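Local structure of DYNE7 (Micromonospora chersina, 2XEM) at residues His15-Thr18 and Phe19-Asn23; His32-His35 and Trp36-His39. The protein probably hydrolyses the thioester that tethers a polyene intermediate during assembly of the enediyne antitumour agent dynemicin, acting as a hot-dog fold thioesterase. All coordinates share one frame; numbering follows the deposited sequence.

Contact 1 (His15-Thr18 and Phe19-Asn23)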
loop_
_atom_site.group_PDB
_atom_site.type_symbol
_atom_site.label_atom_id
_atom_site.label_comp_id
_atom_site.label_asym_id
_atom_site.label_seq_id
_atom_site.Cartn_x
_atom_site.Cartn_y
_atom_site.Cartn_z
ATOM N N HIS D 15 15.663 0.116 5.095
ATOM C CA HIS D 15 14.582 -0.301 4.213
ATOM C C HIS D 15 15.100 -0.550 2.799
ATOM O O HIS D 15 15.761 0.300 2.237
ATOM C CB HIS D 15 13.432 0.724 4.245
ATOM C CG HIS D 15 12.432 0.538 3.151
ATOM N ND1 HIS D 15 12.582 1.241 1.987
ATOM C CD2 HIS D 15 11.360 -0.281 3.021
ATOM C CE1 HIS D 15 11.643 0.825 1.171
ATOM N NE2 HIS D 15 10.866 -0.059 1.735
ATOM N N VAL D 16 14.815 -1.719 2.233
ATOM C CA VAL D 16 15.136 -1.988 0.829
ATOM C C VAL D 16 13.873 -1.685 0.001
ATOM O O VAL D 16 12.810 -2.234 0.279
ATOM C CB VAL D 16 15.700 -3.421 0.607
ATOM C CG1 VAL D 16 15.932 -3.710 -0.885
ATOM C CG2 VAL D 16 17.000 -3.622 1.413
ATOM N N VAL D 17 14.005 -0.803 -1.008
ATOM C CA VAL D 17 12.884 -0.425 -1.878
ATOM C C VAL D 17 12.410 -1.632 -2.699
ATOM O O VAL D 17 13.223 -2.313 -3.374
ATOM C CB VAL D 17 13.218 0.772 -2.788
ATOM C CG1 VAL D 17 12.030 1.111 -3.709
ATOM C CG2 VAL D 17 13.647 2.011 -1.964
ATOM N N THR D 18 11.094 -1.882 -2.662
ATOM C CA THR D 18 10.514 -2.976 -3.459
ATOM C C THR D 18 9.786 -2.421 -4.668
ATOM O O THR D 18 9.438 -1.234 -4.687
ATOM C CB THR D 18 9.666 -3.907 -2.567
ATOM O OG1 THR D 18 8.744 -3.089 -1.834
ATOM C CG2 THR D 18 10.519 -4.694 -1.556
ATOM N N PHE D 19 9.521 -3.266 -5.674
ATOM C CA PHE D 19 8.822 -2.827 -6.885
ATOM C C PHE D 19 7.458 -2.228 -6.625
ATOM O O PHE D 19 7.062 -1.292 -7.332
ATOM C CB PHE D 19 8.703 -3.975 -7.901
ATOM C CG PHE D 19 9.862 -4.053 -8.861
ATOM C CD1 PHE D 19 11.165 -4.246 -8.398
ATOM C CD2 PHE D 19 9.651 -3.987 -10.236
ATOM C CE1 PHE D 19 12.235 -4.358 -9.296
ATOM C CE2 PHE D 19 10.724 -4.085 -11.133
ATOM C CZ PHE D 19 12.012 -4.240 -10.656
ATOM N N ASP D 20 6.727 -2.757 -5.626
ATOM C CA ASP D 20 5.397 -2.253 -5.293
ATOM C C ASP D 20 5.415 -0.830 -4.723
ATOM O O ASP D 20 4.346 -0.225 -4.569
ATOM C CB ASP D 20 4.619 -3.229 -4.392
ATOM C CG ASP D 20 5.174 -3.462 -2.984
ATOM O OD1 ASP D 20 4.603 -4.249 -2.272
ATOM O OD2 ASP D 20 6.234 -2.875 -2.633
ATOM N N GLU D 21 6.613 -0.292 -4.433
ATOM C CA GLU D 21 6.758 1.080 -3.936
ATOM C C GLU D 21 7.145 2.036 -5.067
ATOM O O GLU D 21 7.206 3.256 -4.872
ATOM C CB GLU D 21 7.785 1.165 -2.804
ATOM C CG GLU D 21 7.314 0.472 -1.553
ATOM C CD GLU D 21 8.376 0.436 -0.470
ATOM O OE1 GLU D 21 9.576 0.254 -0.786
ATOM O OE2 GLU D 21 8.013 0.659 0.698
ATOM N N THR D 22 7.412 1.482 -6.240
ATOM C CA THR D 22 7.709 2.294 -7.393
ATOM C C THR D 22 6.403 2.646 -8.123
ATOM O O THR D 22 5.318 2.326 -7.643
ATOM C CB THR D 22 8.785 1.619 -8.277
ATOM O OG1 THR D 22 8.214 0.460 -8.891
ATOM C CG2 THR D 22 10.085 1.283 -7.498
ATOM N N ASN D 23 6.516 3.350 -9.254
ATOM C CA ASN D 23 5.386 3.704 -10.095
ATOM C C ASN D 23 5.891 3.829 -11.523
ATOM O O ASN D 23 7.091 3.675 -11.757
ATOM C CB ASN D 23 4.691 4.975 -9.572
ATOM C CG ASN D 23 5.468 6.224 -9.797
ATOM O OD1 ASN D 23 5.180 6.978 -10.726
ATOM N ND2 ASN D 23 6.488 6.444 -9.018
#
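Thr18 and Glu21 are linked by two bonds across a tight turn, where the first strand of the hot-dog fold gives way to a short 3-10 segment. Glu21 N closes the turn by donating to Thr18 O at 3.0 Å, approaching from above the carbonyl plane. The Glu21 carboxylate braces it from the other direction: Thr18 N donates to Glu21 OE1 over 3.2 Å in a nearly straight bond (167°), reaching the oxygen on its anti side, tilted from the carboxylate plane. The turn joins strand 11-16 to the loop before helix 32-48, and it lies at subunit interfaces, with Asp20 and Thr22 both bonded to neighbouring chains.

The threonine hydroxyl turns to another acceptor. With OG1 set between the backbone N and the carbonyl carbon (chi1 52°), it lies beside the Asp20 side chain and donates to Asp20 OD2 at 2.6 Å, on the syn side. Asp20 OD1 is engaged by His35 ND1 of the third subunit, so both carboxylate oxygens have partners.

Glu21 runs extended beyond CG to meet His15, whose ring brings its edge to the carboxylate. The two planes stand 54° apart, and OE1 lies in the ring plane, 2.8 Å from His15 NE2. NE2 makes a weak, bent bond to Glu21 OE2 at 3.1 Å. OE2 has its stronger partner in the indole N-H of Trp36 on the following helix.

Thr22 follows the turn: Phe19 O accepts both its backbone N, at 3.0 Å, and its hydroxyl. The hydroxyl oxygen is itself bonded to Leu24 N of the second subunit. Thr22 OG1 meets Phe19 O at 2.6 Å, in the carbonyl plane and on a lone pair.

Contact 2 (His32-His35 and Trp36-His39)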
loop_
_atom_site.group_PDB
_atom_site.type_symbol
_atom_site.label_atom_id
_atom_site.label_comp_id
_atom_site.label_asym_id
_atom_site.label_seq_id
_atom_site.Cartn_x
_atom_site.Cartn_y
_atom_site.Cartn_z
ATOM N N HIS D 32 4.990 6.591 -0.093
ATOM C CA HIS D 32 5.773 5.552 0.595
ATOM C C HIS D 32 6.748 6.056 1.629
ATOM O O HIS D 32 6.953 5.393 2.646
ATOM C CB HIS D 32 6.413 4.545 -0.390
ATOM C CG HIS D 32 5.369 3.873 -1.243
ATOM N ND1 HIS D 32 4.372 3.094 -0.685
ATOM C CD2 HIS D 32 5.167 3.945 -2.576
ATOM C CE1 HIS D 32 3.615 2.694 -1.692
ATOM N NE2 HIS D 32 4.046 3.196 -2.847
ATOM N N TYR D 33 7.329 7.239 1.403
ATOM C CA TYR D 33 8.246 7.871 2.361
ATOM C C TYR D 33 7.570 8.114 3.720
ATOM O O TYR D 33 8.230 8.049 4.763
ATOM C CB TYR D 33 8.787 9.184 1.787
ATOM C CG TYR D 33 9.765 9.002 0.647
ATOM C CD1 TYR D 33 11.133 9.162 0.848
ATOM C CD2 TYR D 33 9.318 8.724 -0.652
ATOM C CE1 TYR D 33 12.028 9.076 -0.215
ATOM C CE2 TYR D 33 10.208 8.619 -1.717
ATOM C CZ TYR D 33 11.561 8.806 -1.496
ATOM O OH TYR D 33 12.433 8.723 -2.546
ATOM N N LEU D 34 6.268 8.395 3.706
ATOM C CA LEU D 34 5.484 8.554 4.944
ATOM C C LEU D 34 5.224 7.238 5.624
ATOM O O LEU D 34 5.315 7.205 6.834
ATOM C CB LEU D 34 4.161 9.346 4.710
ATOM C CG LEU D 34 4.322 10.866 4.459
ATOM C CD1 LEU D 34 5.240 11.528 5.483
ATOM C CD2 LEU D 34 4.798 11.165 3.014
ATOM N N HIS D 35 4.940 6.139 4.870
ATOM C CA HIS D 35 4.855 4.797 5.448
ATOM C C HIS D 35 6.124 4.456 6.196
ATOM O O HIS D 35 6.049 3.904 7.285
ATOM C CB HIS D 35 4.608 3.703 4.378
ATOM C CG HIS D 35 3.239 3.718 3.820
ATOM N ND1 HIS D 35 2.297 2.838 4.246
ATOM C CD2 HIS D 35 2.723 4.477 2.832
ATOM C CE1 HIS D 35 1.213 3.104 3.546
ATOM N NE2 HIS D 35 1.427 4.102 2.694
ATOM N N TRP D 36 7.295 4.793 5.604
ATOM C CA TRP D 36 8.599 4.479 6.163
ATOM C C TRP D 36 8.862 5.138 7.519
ATOM O O TRP D 36 9.604 4.573 8.316
ATOM C CB TRP D 36 9.716 4.827 5.184
ATOM C CG TRP D 36 9.668 4.107 3.867
ATOM C CD1 TRP D 36 8.914 3.008 3.540
ATOM C CD2 TRP D 36 10.409 4.448 2.698
ATOM N NE1 TRP D 36 9.123 2.665 2.232
ATOM C CE2 TRP D 36 10.041 3.530 1.686
ATOM C CE3 TRP D 36 11.367 5.448 2.402
ATOM C CZ2 TRP D 36 10.593 3.573 0.409
ATOM C CZ3 TRP D 36 11.883 5.518 1.115
ATOM C CH2 TRP D 36 11.511 4.582 0.141
ATOM N N GLN D 37 8.253 6.310 7.777
ATOM C CA GLN D 37 8.270 6.964 9.107
ATOM C C GLN D 37 7.603 6.069 10.144
ATOM O O GLN D 37 8.130 5.914 11.244
ATOM C CB GLN D 37 7.538 8.312 9.054
ATOM C CG GLN D 37 8.292 9.351 8.259
ATOM C CD GLN D 37 7.624 10.702 8.262
ATOM O OE1 GLN D 37 6.588 10.925 8.879
ATOM N NE2 GLN D 37 8.210 11.639 7.556
ATOM N N GLY D 38 6.454 5.495 9.764
ATOM C CA GLY D 38 5.713 4.539 10.570
ATOM C C GLY D 38 6.561 3.306 10.854
ATOM O O GLY D 38 6.696 2.913 12.008
ATOM N N HIS D 39 7.132 2.691 9.805
ATOM C CA HIS D 39 7.975 1.497 9.950
ATOM C C HIS D 39 9.158 1.791 10.874
ATOM O O HIS D 39 9.514 0.972 11.729
ATOM C CB HIS D 39 8.538 1.043 8.599
ATOM C CG HIS D 39 7.543 0.805 7.509
ATOM N ND1 HIS D 39 6.191 0.665 7.761
ATOM C CD2 HIS D 39 7.748 0.695 6.186
ATOM C CE1 HIS D 39 5.632 0.430 6.591
ATOM N NE2 HIS D 39 6.521 0.451 5.617
#
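From His32 to His39 the chain makes the opening two turns of the long hot-dog helix, with Trp36 N donating to His32 O and His39 N to His35 O, each at 3.0 Å, while Gln37 N divides itself weakly between Tyr33 O and Leu34 O. This helix, the sausage in the curled sheet's bun, has Tyr33, Trp36 and Gln37 against its own sheet and His35 at the subunit interfaces. Tyr33 O also accepts from the hydroxyl of Tyr101.

Trp36 swings back along the helix, its CG beside the backbone N and anti to the carbonyl carbon (chi1 -60°), which lays the indole over the preceding turn. His32 O sits beneath one face of the indole, 3.2 Å from CG and displaced toward the rim, even as the same oxygen takes the backbone N-H of Trp36. Further out, the six-membered ring meets Tyr33, which points the same way. The two ring planes are inclined at 44°, and Trp36 CZ3 lies over a face of the phenol, 3.7 Å from Tyr33 CD1. Tyr101 and Phe71 pack edge-to-face with that phenol.

On the flank facing strand 60-71, Leu34 and Gln37 run side by side, and Leu34 CD1 touches the amide at Gln37 NE2, 3.6 Å away. That nitrogen is held by the hydroxyl of Tyr101. His35 makes polar subunit contacts: its ND1 bonds Asp20 OD1 of the third subunit and its NE2 bonds His35 NE2 of the fourth, where Leu34 also packs on its counterpart. The carbonyl of His35 faces the next turn, where His35 O lies under one face of the His39 imidazole, 3.4 Å from His39 CG.

Contact 1 shapes the loop that leaves the first strand, and contact 2 is the first part of the helix that follows; their centres lie 12 Å apart. They meet directly where Glu21 OE2 comes within 2.8 Å of Trp36 NE1, probably a hydrogen bond, and where the rings of His15 and Trp36 pack together. Alongside, His32 CD2 lies 3.1 Å from Glu21 O. Both contacts also border the third subunit, so the loop and the helix start face the same neighbour. A bound polyene ketone lies about 12 Å from the side chain of Thr22 in contact 1 and about 11 Å from that of His32 in contact 2.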